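Local coordinates for probable antibiotics synthesis protein (Thermus thermophilus, PDB 1V70) that is of unknown function but is a small metal-binding cupin that may take part in antibiotic synthesis, at the interface of chains A and B. Sequence-based numbering; all coordinates share one arbitrary frame. Chains: chain A/B, probable antibiotics synthesis protein.

Contact 1: the interface of chains A and B. Residues chain A 52, 76-78; chain B 6, 23, 28, 30.
CG1 of A:Val52 is anti to its backbone N (chi1 178°) and the ring of B:Tyr30 is anti to its own (chi1 -161°); the side chains come from opposite directions, and this methyl is the branch laid over the ring face. The methyl CG1 lies 3.3 Å above the phenol plane, displaced from the centre toward the rim, and its nearest ring atom is B:Tyr30 CZ at 3.4 Å, the carbon that bears the hydroxyl. This is a CH-pi contact rather than an edge contact. The other methyl, CG2, takes the thioether of B:Met28, with SD 3.9 Å from it, so the two branches of one valine serve different partners.

Beside it, B:Phe23 receives the methylene CB of A:Phe78 over the centre of one ring face, 3.8 Å from the centroid. The two phenylalanine side chains run past each other in opposite senses, which brings A:Phe78 CD1 to 3.8 Å from B:Phe23 CB; the rings themselves do not stack. Farther along the ring, B:Phe23 CE2 lies 3.7 Å from the methyl CB of A:Ala76, which also meets B:Leu6 CD1. The carbonyl carbon of A:Ala76 lies in the plane of the B:Phe23 ring, at its edge.

Water 1 links the two sides, 2.7 Å from the phenol OH of B:Tyr30 and within bonding distance of A:Val52 O. In the fold, strands 50-55 and 75-79 of chain A pack against strands 18-25 and 28-35 of chain B, with helix 6-9 of chain B at the border, forming an apolar patch between two cupin domains.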
# COMPACT_ATOMS: atom_id res chain seq x y z
N VAL A 52 -0.98 -7.70 2.72
CA VAL A 52 0.03 -6.89 3.39
C VAL A 52 -0.67 -5.78 4.18
O VAL A 52 -1.53 -5.07 3.65
CB VAL A 52 1.00 -6.22 2.39
CG1 VAL A 52 2.00 -5.34 3.15
CG2 VAL A 52 1.75 -7.28 1.60
N ALA A 76 5.24 -2.47 7.89
CA ALA A 76 4.39 -3.34 7.09
C ALA A 76 4.68 -4.80 7.41
O ALA A 76 5.82 -5.17 7.70
CB ALA A 76 4.61 -3.07 5.60
N ALA A 77 3.64 -5.62 7.36
CA ALA A 77 3.75 -7.05 7.62
C ALA A 77 3.07 -7.82 6.49
O ALA A 77 1.99 -7.45 6.03
CB ALA A 77 3.10 -7.40 8.96
N PHE A 78 3.72 -8.90 6.06
CA PHE A 78 3.24 -9.74 4.96
C PHE A 78 2.60 -11.04 5.46
O PHE A 78 3.19 -11.77 6.25
CB PHE A 78 4.43 -10.07 4.05
CG PHE A 78 4.06 -10.81 2.79
CD1 PHE A 78 3.53 -10.14 1.70
CD2 PHE A 78 4.24 -12.19 2.70
CE1 PHE A 78 3.19 -10.82 0.53
CE2 PHE A 78 3.91 -12.88 1.54
CZ PHE A 78 3.38 -12.19 0.45
N LEU B 6 9.38 0.49 6.76
CA LEU B 6 9.61 1.17 5.49
C LEU B 6 10.47 2.42 5.62
O LEU B 6 11.18 2.79 4.68
CB LEU B 6 8.28 1.50 4.80
CG LEU B 6 7.59 0.35 4.06
CD1 LEU B 6 7.40 -0.85 4.98
CD2 LEU B 6 6.26 0.84 3.51
N PHE B 23 8.35 -6.51 -0.19
CA PHE B 23 7.86 -7.89 -0.20
C PHE B 23 7.58 -8.25 -1.66
O PHE B 23 7.28 -7.37 -2.48
CB PHE B 23 6.55 -8.05 0.57
CG PHE B 23 6.60 -7.55 1.99
CD1 PHE B 23 7.51 -8.07 2.90
CD2 PHE B 23 5.71 -6.57 2.41
CE1 PHE B 23 7.53 -7.62 4.22
CE2 PHE B 23 5.72 -6.11 3.72
CZ PHE B 23 6.63 -6.64 4.63
N MET B 28 2.05 -10.44 -6.06
CA MET B 28 2.20 -8.99 -6.01
C MET B 28 3.60 -8.49 -5.72
O MET B 28 4.43 -9.20 -5.16
CB MET B 28 1.27 -8.39 -4.94
CG MET B 28 1.80 -8.50 -3.51
SD MET B 28 0.99 -7.42 -2.27
CE MET B 28 -0.27 -8.52 -1.66
N TYR B 30 5.42 -5.34 -3.82
CA TYR B 30 5.15 -4.32 -2.82
C TYR B 30 6.48 -3.59 -2.71
O TYR B 30 7.42 -4.08 -2.09
CB TYR B 30 4.78 -4.99 -1.49
CG TYR B 30 4.04 -4.12 -0.51
CD1 TYR B 30 2.65 -4.00 -0.54
CD2 TYR B 30 4.74 -3.42 0.48
CE1 TYR B 30 1.97 -3.22 0.41
CE2 TYR B 30 4.07 -2.64 1.42
CZ TYR B 30 2.69 -2.55 1.38
OH TYR B 30 2.05 -1.80 2.34
O HOH W 1 -0.55 -2.59 2.64

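Contact 2: the interface of chains A and B. Residues chain A 2, 23, 25, 28, 30; chain B 52, 77-78.
B:Phe78 and A:Glu2 join the two chains through their backbones. The amide N of B:Phe78 donates to A:Glu2 O at 3.0 Å, with 170° at the hydrogen and a C=O...N angle of 160°, so the bond is nearly straight at both ends. The pairing is an antiparallel beta bridge that places strand 2-5 of chain A beside strand 75-79 of chain B.

The tightly packed part is formed by B:Phe78 and B:Val52, which have 63 and 51 Å² hidden here. With its ring anti to the backbone N (chi1 -174°), B:Phe78 sets CB over the centre of the A:Phe23 ring face. CG1 of B:Val52 touches two rings: it lies over the face of A:Tyr30 near the rim, 3.4 Å from CZ, and beside A:Phe23, 3.8 Å from CE2. Its CG2 meets A:Met28 SD at 3.9 Å. Next to this packing, water 2 joins A:Tyr30 OH to B:Val52 O.

The looser part is at the periphery. A:Ser25 loses little surface, and its CB comes no nearer than 4.3 Å to B:Phe78 CZ. The side chain of A:Glu2 is extended beyond CG, and its contact with B:Phe78 is made by CB. Water 3 lies 2.8 Å from A:Glu2 N and 2.7 Å from B:Phe78 O, closing a second link beside the direct bond, and its oxygen sits in the plane of the B:Phe78 ring, at the edge.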
# COMPACT_ATOMS: atom_id res chain seq x y z
N GLU A 2 -8.62 6.81 -11.46
CA GLU A 2 -9.21 6.83 -10.14
C GLU A 2 -8.15 7.33 -9.20
O GLU A 2 -7.02 6.88 -9.22
CB GLU A 2 -9.65 5.41 -9.75
CG GLU A 2 -10.87 4.90 -10.55
CD GLU A 2 -11.29 3.51 -10.09
OE1 GLU A 2 -11.47 3.30 -8.91
OE2 GLU A 2 -11.49 2.66 -10.95
N PHE A 23 -9.78 1.16 -3.88
CA PHE A 23 -9.79 0.69 -5.27
C PHE A 23 -10.00 -0.81 -5.24
O PHE A 23 -9.65 -1.48 -4.26
CB PHE A 23 -8.45 0.95 -5.97
CG PHE A 23 -7.99 2.38 -5.92
CD1 PHE A 23 -8.76 3.41 -6.45
CD2 PHE A 23 -6.75 2.69 -5.36
CE1 PHE A 23 -8.30 4.72 -6.43
CE2 PHE A 23 -6.29 3.99 -5.33
CZ PHE A 23 -7.06 5.01 -5.86
N SER A 25 -10.34 -4.51 -8.00
CA SER A 25 -10.34 -5.16 -9.30
C SER A 25 -10.17 -6.63 -8.99
O SER A 25 -9.92 -7.00 -7.84
CB SER A 25 -9.17 -4.67 -10.17
OG SER A 25 -7.94 -5.17 -9.69
N MET A 28 -6.76 -7.13 -7.31
CA MET A 28 -6.41 -6.73 -5.95
C MET A 28 -7.45 -5.91 -5.23
O MET A 28 -8.31 -5.27 -5.85
CB MET A 28 -5.10 -5.92 -5.94
CG MET A 28 -5.27 -4.45 -6.34
SD MET A 28 -3.87 -3.35 -5.92
CE MET A 28 -2.93 -3.42 -7.43
N TYR A 30 -7.63 -2.89 -2.44
CA TYR A 30 -6.80 -1.84 -1.87
C TYR A 30 -7.75 -1.16 -0.90
O TYR A 30 -8.62 -0.38 -1.31
CB TYR A 30 -6.35 -0.88 -2.98
CG TYR A 30 -5.15 -0.03 -2.65
CD1 TYR A 30 -3.85 -0.48 -2.88
CD2 TYR A 30 -5.32 1.25 -2.13
CE1 TYR A 30 -2.74 0.33 -2.60
CE2 TYR A 30 -4.23 2.07 -1.85
CZ TYR A 30 -2.94 1.61 -2.10
OH TYR A 30 -1.88 2.44 -1.85
N VAL B 52 -0.93 0.56 -8.16
CA VAL B 52 -1.42 1.67 -7.36
C VAL B 52 -0.24 2.41 -6.74
O VAL B 52 0.65 1.79 -6.15
CB VAL B 52 -2.34 1.21 -6.20
CG1 VAL B 52 -2.78 2.42 -5.37
CG2 VAL B 52 -3.56 0.50 -6.76
N ALA B 77 -3.33 6.77 -6.48
CA ALA B 77 -3.83 6.75 -7.85
C ALA B 77 -3.74 5.32 -8.39
O ALA B 77 -2.74 4.63 -8.18
CB ALA B 77 -3.02 7.70 -8.73
N PHE B 78 -4.79 4.91 -9.09
CA PHE B 78 -4.89 3.56 -9.66
C PHE B 78 -4.61 3.54 -11.16
O PHE B 78 -5.19 4.30 -11.93
CB PHE B 78 -6.31 3.04 -9.40
CG PHE B 78 -6.52 1.60 -9.80
CD1 PHE B 78 -6.09 0.57 -8.98
CD2 PHE B 78 -7.16 1.29 -11.00
CE1 PHE B 78 -6.29 -0.77 -9.34
CE2 PHE B 78 -7.37 -0.04 -11.37
CZ PHE B 78 -6.93 -1.07 -10.54
O HOH W 2 0.31 1.71 -3.31
O HOH W 3 -7.80 4.48 -12.73

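The C-alpha centres of contact 1 and contact 2 are about 16 Å apart, and their cores are two-fold copies. Both use strands 18-25, 28-35, 50-55 and 75-79 with the chains exchanged: each chain gives the strands bearing the aromatic rings to one contact and the strands carrying the valine and phenylalanine that lie over those rings to the other. Contact 1 extends to helix 6-9 of chain B, contact 2 to strand 2-5 of chain A, so the N-terminal segments reach across to the partner. Such a reciprocal, largely apolar surface would suit a stable dimer, although the structure alone does not show that the pair forms in solution.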